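Local coordinates for putative metal-dependent isothiocyanate hydrolase SaxA (Pectobacterium carotovorum, PDB 6BRM), which probably hydrolyses isothiocyanates, using a pair of zinc ions held in a metallo-beta-lactamase-type fold, at residues M1-I6 with T216-H221; L11-A16 with K157-A162. All blocks are in the same frame, centred on the assembly; numbering follows the deposited sequence.

Contact 1 (M1-I6 with T216-H221). With ZN (zinc ion), chain M.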
loop_
_atom_site.group_PDB
_atom_site.type_symbol
_atom_site.label_atom_id
_atom_site.label_comp_id
_atom_site.label_asym_id
_atom_site.label_seq_id
_atom_site.Cartn_x
_atom_site.Cartn_y
_atom_site.Cartn_z
ATOM N N MET B 1 -16.716 24.831 1.326
ATOM C CA MET B 1 -17.103 23.597 2.076
ATOM C C MET B 1 -17.760 23.914 3.408
ATOM O O MET B 1 -17.605 25.012 3.946
ATOM C CB MET B 1 -15.883 22.722 2.368
ATOM C CG MET B 1 -15.319 21.997 1.167
ATOM S SD MET B 1 -13.624 21.433 1.433
ATOM C CE MET B 1 -13.740 20.641 3.028
ATOM N N LYS B 2 -18.494 22.929 3.916
ATOM C CA LYS B 2 -18.901 22.874 5.314
ATOM C C LYS B 2 -18.713 21.436 5.792
ATOM O O LYS B 2 -19.497 20.555 5.437
ATOM C CB LYS B 2 -20.354 23.335 5.483
ATOM C CG LYS B 2 -20.506 24.818 5.810
ATOM C CD LYS B 2 -21.881 25.364 5.441
ATOM C CE LYS B 2 -22.995 24.787 6.305
ATOM N NZ LYS B 2 -24.339 25.138 5.768
ATOM N N LEU B 3 -17.644 21.206 6.555
ATOM C CA LEU B 3 -17.393 19.926 7.219
ATOM C C LEU B 3 -17.858 20.049 8.670
ATOM O O LEU B 3 -17.440 20.972 9.375
ATOM C CB LEU B 3 -15.895 19.582 7.180
ATOM C CG LEU B 3 -15.445 18.112 7.278
ATOM C CD1 LEU B 3 -13.987 18.039 7.710
ATOM C CD2 LEU B 3 -16.291 17.259 8.215
ATOM N N THR B 4 -18.715 19.124 9.106
ATOM C CA THR B 4 -19.172 19.052 10.493
ATOM C C THR B 4 -18.636 17.777 11.136
ATOM O O THR B 4 -18.885 16.684 10.636
ATOM C CB THR B 4 -20.716 19.033 10.585
ATOM O OG1 THR B 4 -21.278 19.990 9.678
ATOM C CG2 THR B 4 -21.188 19.343 12.002
ATOM N N GLN B 5 -17.892 17.919 12.232
ATOM C CA GLN B 5 -17.542 16.779 13.078
ATOM C C GLN B 5 -18.805 16.388 13.840
ATOM O O GLN B 5 -19.432 17.246 14.470
ATOM C CB GLN B 5 -16.418 17.157 14.054
ATOM C CG GLN B 5 -15.958 16.057 15.015
ATOM C CD GLN B 5 -15.316 14.864 14.326
ATOM O OE1 GLN B 5 -14.850 14.956 13.190
ATOM N NE2 GLN B 5 -15.281 13.736 15.019
ATOM N N ILE B 6 -19.190 15.113 13.755
ATOM C CA ILE B 6 -20.324 14.578 14.520
ATOM C C ILE B 6 -19.768 13.874 15.763
ATOM O O ILE B 6 -19.768 14.465 16.841
ATOM C CB ILE B 6 -21.231 13.661 13.654
ATOM C CG1 ILE B 6 -21.852 14.448 12.488
ATOM C CG2 ILE B 6 -22.318 12.999 14.498
ATOM C CD1 ILE B 6 -22.936 15.443 12.866
ATOM N N THR B 216 -3.936 22.050 6.106
ATOM C CA THR B 216 -4.526 22.199 7.432
ATOM C C THR B 216 -5.078 20.841 7.843
ATOM O O THR B 216 -5.801 20.214 7.070
ATOM C CB THR B 216 -5.680 23.223 7.410
ATOM O OG1 THR B 216 -5.282 24.385 6.671
ATOM C CG2 THR B 216 -6.073 23.631 8.824
ATOM N N ILE B 217 -4.749 20.392 9.054
ATOM C CA ILE B 217 -5.162 19.068 9.533
ATOM C C ILE B 217 -6.410 19.178 10.412
ATOM O O ILE B 217 -6.407 19.906 11.402
ATOM C CB ILE B 217 -4.046 18.357 10.344
ATOM C CG1 ILE B 217 -2.669 18.512 9.675
ATOM C CG2 ILE B 217 -4.387 16.883 10.547
ATOM C CD1 ILE B 217 -2.601 18.097 8.218
ATOM N N VAL B 218 -7.464 18.452 10.042
ATOM C CA VAL B 218 -8.650 18.288 10.887
ATOM C C VAL B 218 -8.558 16.940 11.606
ATOM O O VAL B 218 -8.639 15.886 10.971
ATOM C CB VAL B 218 -9.955 18.361 10.063
ATOM C CG1 VAL B 218 -11.177 18.102 10.943
ATOM C CG2 VAL B 218 -10.063 19.712 9.363
ATOM N N ALA B 219 -8.381 16.983 12.927
ATOM C CA ALA B 219 -8.317 15.776 13.751
ATOM C C ALA B 219 -9.715 15.201 13.966
ATOM O O ALA B 219 -10.693 15.947 14.069
ATOM C CB ALA B 219 -7.656 16.081 15.085
ATOM N N SER B 220 -9.796 13.872 14.031
ATOM C CA SER B 220 -11.069 13.155 14.143
ATOM C C SER B 220 -10.822 11.734 14.650
ATOM O O SER B 220 -9.673 11.335 14.838
ATOM C CB SER B 220 -11.778 13.126 12.782
ATOM O OG SER B 220 -13.037 12.464 12.845
ATOM N N HIS B 221 -11.904 10.990 14.879
ATOM C CA HIS B 221 -11.845 9.591 15.330
ATOM C C HIS B 221 -11.243 9.465 16.745
ATOM O O HIS B 221 -10.419 8.582 16.993
ATOM C CB HIS B 221 -11.078 8.732 14.298
ATOM C CG HIS B 221 -11.376 7.262 14.361
ATOM N ND1 HIS B 221 -11.230 6.515 15.509
ATOM C CD2 HIS B 221 -11.767 6.392 13.398
ATOM C CE1 HIS B 221 -11.548 5.256 15.257
ATOM N NE2 HIS B 221 -11.868 5.151 13.979
HETATM ZN ZN ZN M . -12.194 3.078 13.267
HETATM O O HOH W 1 -12.657 0.922 13.218
HETATM O O HOH W 2 -10.613 2.404 14.642
#
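Q5 and S220 meet because each first torsion turns the side chain anti to the backbone N, putting CG of Q5 (chi1 179°) and OG of S220 there. A bend at chi2 (65°) in Q5 then places its amide carbon, CD, 3.6 Å from S220 OG. On the oxygen side of this amide, Q5 OE1 lies 3.1 Å from S220 OG, close enough to accept a hydrogen bond from the hydroxyl. The serine has a single proton to give, however, and the carbonyl oxygen of N8 is a second, weaker candidate for it. Q5 NE2 donates to that same N8 carbonyl, so amide, hydroxyl and backbone oxygen form a buried polar cluster where strand 2-6 faces strand 216-220. The two strand axes run nearly alike, 24° apart, and approach to 9.3 Å, too far for backbone pairing, so the contact is carried mainly by side chains. Two residues earlier on each strand the meeting is apolar: L3 CD1 lies 4.3 Å from V218 CG1. Immediately after S220 the chain presents H221, whose NE2 binds zinc at 2.2 Å beside two waters. D71, H72 and D164 complete the coordination of this ion, and D164 also binds the second zinc. The interface thus changes from hydrocarbon to amide and hydroxyl, and the chain of 216-221 then leads on to the metal ligand. Whichever acceptor the serine proton chooses, the group of Q5, S220 and N8 may help to fix the backbone from which the zinc-binding imidazole extends.

Contact 2 (L11-A16 with K157-A162)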
loop_
_atom_site.group_PDB
_atom_site.type_symbol
_atom_site.label_atom_id
_atom_site.label_comp_id
_atom_site.label_asym_id
_atom_site.label_seq_id
_atom_site.Cartn_x
_atom_site.Cartn_y
_atom_site.Cartn_z
ATOM N N LEU B 11 -19.169 12.178 10.141
ATOM C CA LEU B 11 -19.168 13.588 9.759
ATOM C C LEU B 11 -20.068 13.820 8.554
ATOM O O LEU B 11 -20.270 12.909 7.744
ATOM C CB LEU B 11 -17.741 14.071 9.472
ATOM C CG LEU B 11 -16.783 13.177 8.670
ATOM C CD1 LEU B 11 -16.879 13.452 7.179
ATOM C CD2 LEU B 11 -15.350 13.373 9.145
ATOM N N VAL B 12 -20.626 15.029 8.461
ATOM C CA VAL B 12 -21.381 15.450 7.277
ATOM C C VAL B 12 -20.594 16.528 6.539
ATOM O O VAL B 12 -19.997 17.410 7.162
ATOM C CB VAL B 12 -22.837 15.901 7.583
ATOM C CG1 VAL B 12 -23.625 14.744 8.176
ATOM C CG2 VAL B 12 -22.903 17.105 8.514
ATOM N N LEU B 13 -20.600 16.427 5.211
ATOM C CA LEU B 13 -19.748 17.225 4.335
ATOM C C LEU B 13 -20.589 17.815 3.214
ATOM O O LEU B 13 -21.016 17.086 2.313
ATOM C CB LEU B 13 -18.643 16.335 3.755
ATOM C CG LEU B 13 -17.746 16.873 2.635
ATOM C CD1 LEU B 13 -17.174 18.245 2.973
ATOM C CD2 LEU B 13 -16.627 15.881 2.345
ATOM N N GLN B 14 -20.843 19.124 3.281
ATOM C CA GLN B 14 -21.516 19.839 2.197
ATOM C C GLN B 14 -20.464 20.304 1.185
ATOM O O GLN B 14 -19.704 21.235 1.457
ATOM C CB GLN B 14 -22.342 21.012 2.732
ATOM C CG GLN B 14 -23.232 21.656 1.668
ATOM C CD GLN B 14 -24.534 22.241 2.203
ATOM O OE1 GLN B 14 -25.118 21.740 3.168
ATOM N NE2 GLN B 14 -25.009 23.297 1.553
ATOM N N TYR B 15 -20.422 19.635 0.030
ATOM C CA TYR B 15 -19.368 19.829 -0.975
ATOM C C TYR B 15 -19.978 19.934 -2.377
ATOM O O TYR B 15 -20.651 19.005 -2.837
ATOM C CB TYR B 15 -18.380 18.656 -0.912
ATOM C CG TYR B 15 -17.066 18.884 -1.639
ATOM C CD1 TYR B 15 -16.984 18.784 -3.028
ATOM C CD2 TYR B 15 -15.898 19.176 -0.936
ATOM C CE1 TYR B 15 -15.784 18.985 -3.694
ATOM C CE2 TYR B 15 -14.693 19.379 -1.597
ATOM C CZ TYR B 15 -14.644 19.279 -2.978
ATOM O OH TYR B 15 -13.462 19.480 -3.648
ATOM N N ALA B 16 -19.738 21.070 -3.039
ATOM C CA ALA B 16 -20.184 21.324 -4.417
ATOM C C ALA B 16 -21.706 21.231 -4.592
ATOM O O ALA B 16 -22.207 20.650 -5.562
ATOM C CB ALA B 16 -19.459 20.397 -5.392
ATOM N N LYS B 157 -12.116 23.917 -2.546
ATOM C CA LYS B 157 -10.801 23.366 -2.209
ATOM C C LYS B 157 -10.846 21.841 -2.176
ATOM O O LYS B 157 -11.918 21.240 -2.026
ATOM C CB LYS B 157 -10.310 23.897 -0.859
ATOM C CG LYS B 157 -10.055 25.396 -0.839
ATOM C CD LYS B 157 -9.424 25.832 0.472
ATOM C CE LYS B 157 -8.793 27.209 0.362
ATOM N NZ LYS B 157 -8.053 27.562 1.608
ATOM N N THR B 158 -9.674 21.229 -2.315
ATOM C CA THR B 158 -9.537 19.775 -2.334
ATOM C C THR B 158 -9.434 19.258 -0.903
ATOM O O THR B 158 -8.604 19.746 -0.131
ATOM C CB THR B 158 -8.281 19.353 -3.127
ATOM O OG1 THR B 158 -8.308 19.958 -4.429
ATOM C CG2 THR B 158 -8.211 17.836 -3.282
ATOM N N ILE B 159 -10.259 18.269 -0.556
ATOM C CA ILE B 159 -10.254 17.673 0.795
ATOM C C ILE B 159 -9.951 16.178 0.703
ATOM O O ILE B 159 -10.453 15.497 -0.187
ATOM C CB ILE B 159 -11.569 17.924 1.593
ATOM C CG1 ILE B 159 -11.518 17.198 2.950
ATOM C CG2 ILE B 159 -12.796 17.468 0.822
ATOM C CD1 ILE B 159 -12.531 17.654 3.981
ATOM N N TYR B 160 -9.134 15.692 1.641
ATOM C CA TYR B 160 -8.745 14.282 1.731
ATOM C C TYR B 160 -9.114 13.717 3.101
ATOM O O TYR B 160 -8.518 14.097 4.102
ATOM C CB TYR B 160 -7.232 14.152 1.482
ATOM C CG TYR B 160 -6.628 12.757 1.610
ATOM C CD1 TYR B 160 -7.355 11.605 1.295
ATOM C CD2 TYR B 160 -5.304 12.600 2.007
ATOM C CE1 TYR B 160 -6.786 10.341 1.398
ATOM C CE2 TYR B 160 -4.726 11.341 2.107
ATOM C CZ TYR B 160 -5.470 10.216 1.802
ATOM O OH TYR B 160 -4.901 8.970 1.908
ATOM N N ILE B 161 -10.109 12.831 3.140
ATOM C CA ILE B 161 -10.407 12.042 4.336
ATOM C C ILE B 161 -9.574 10.764 4.261
ATOM O O ILE B 161 -9.894 9.863 3.484
ATOM C CB ILE B 161 -11.915 11.713 4.461
ATOM C CG1 ILE B 161 -12.727 13.001 4.701
ATOM C CG2 ILE B 161 -12.168 10.701 5.583
ATOM C CD1 ILE B 161 -13.481 13.504 3.492
ATOM N N ALA B 162 -8.518 10.694 5.072
ATOM C CA ALA B 162 -7.565 9.580 5.037
ATOM C C ALA B 162 -8.155 8.267 5.554
ATOM O O ALA B 162 -7.836 7.192 5.028
ATOM C CB ALA B 162 -6.312 9.934 5.818
#
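Strands 11-15 and 159-162 face each other across the sandwich, their directions 158° apart and their axes 11.5 Å away at closest approach, which leaves the interval to be filled by side chains. Y15 spans most of it. With its CG anti to the backbone N (chi1 -165°), the ring reaches out to the segment 157-162, and Y15 OH lies 2.8 Å from K157 O. That carbonyl sits at the ring edge, near its plane, and can take the phenolic hydrogen bond, although another acceptor lies within reach of the same proton. Farther back on the same ring, Y15 CE2 lies 3.6 Å from I159 CG2. The two side chains run alongside each other in opposing senses, so CG2 of I159 meets the CD2–CE2 side of the ring obliquely while the hydroxyl continues to the backbone beyond. L13, two residues before Y15, repeats this antiparallel overlap with I161: CD2 of L13 is 4.1 Å from CD1 of I161. The same L13 CD2 also approaches I159 CG2, at 4.4 Å, and thereby joins the two isoleucines into one hydrophobic layer. F151 of the neighbouring strand 148-152 touches L13, I159 and I161, while L3 of strand 2-7 and M1 just before it also touch I159. Such interleaving of aliphatic and aromatic side chains between two mixed sheets is the buried core of the alpha-beta/beta-alpha sandwich, the fold of the metallo-beta-lactamase superfamily.

How the contacts relate
From the N terminus, the chain lays down strand 2-7, turns, and returns as its antiparallel neighbour 10-15, so the first halves of both contacts belong to one sheet. After completing most of that sheet and three strands of the second, the chain reaches 159-163, where contact 2 closes a loop of 140 residues. It continues through strand 182-186 to 216-220, and contact 1 closes a longer loop that encloses the first; the loops do not cross. Strand 182-186 separates the two second-sheet partners. Contacts 1 and 2 therefore fasten an N-terminal hairpin across two strands of the opposite sheet, and backbone pairing within that hairpin, probably including T4 N to V12 O, joins them directly.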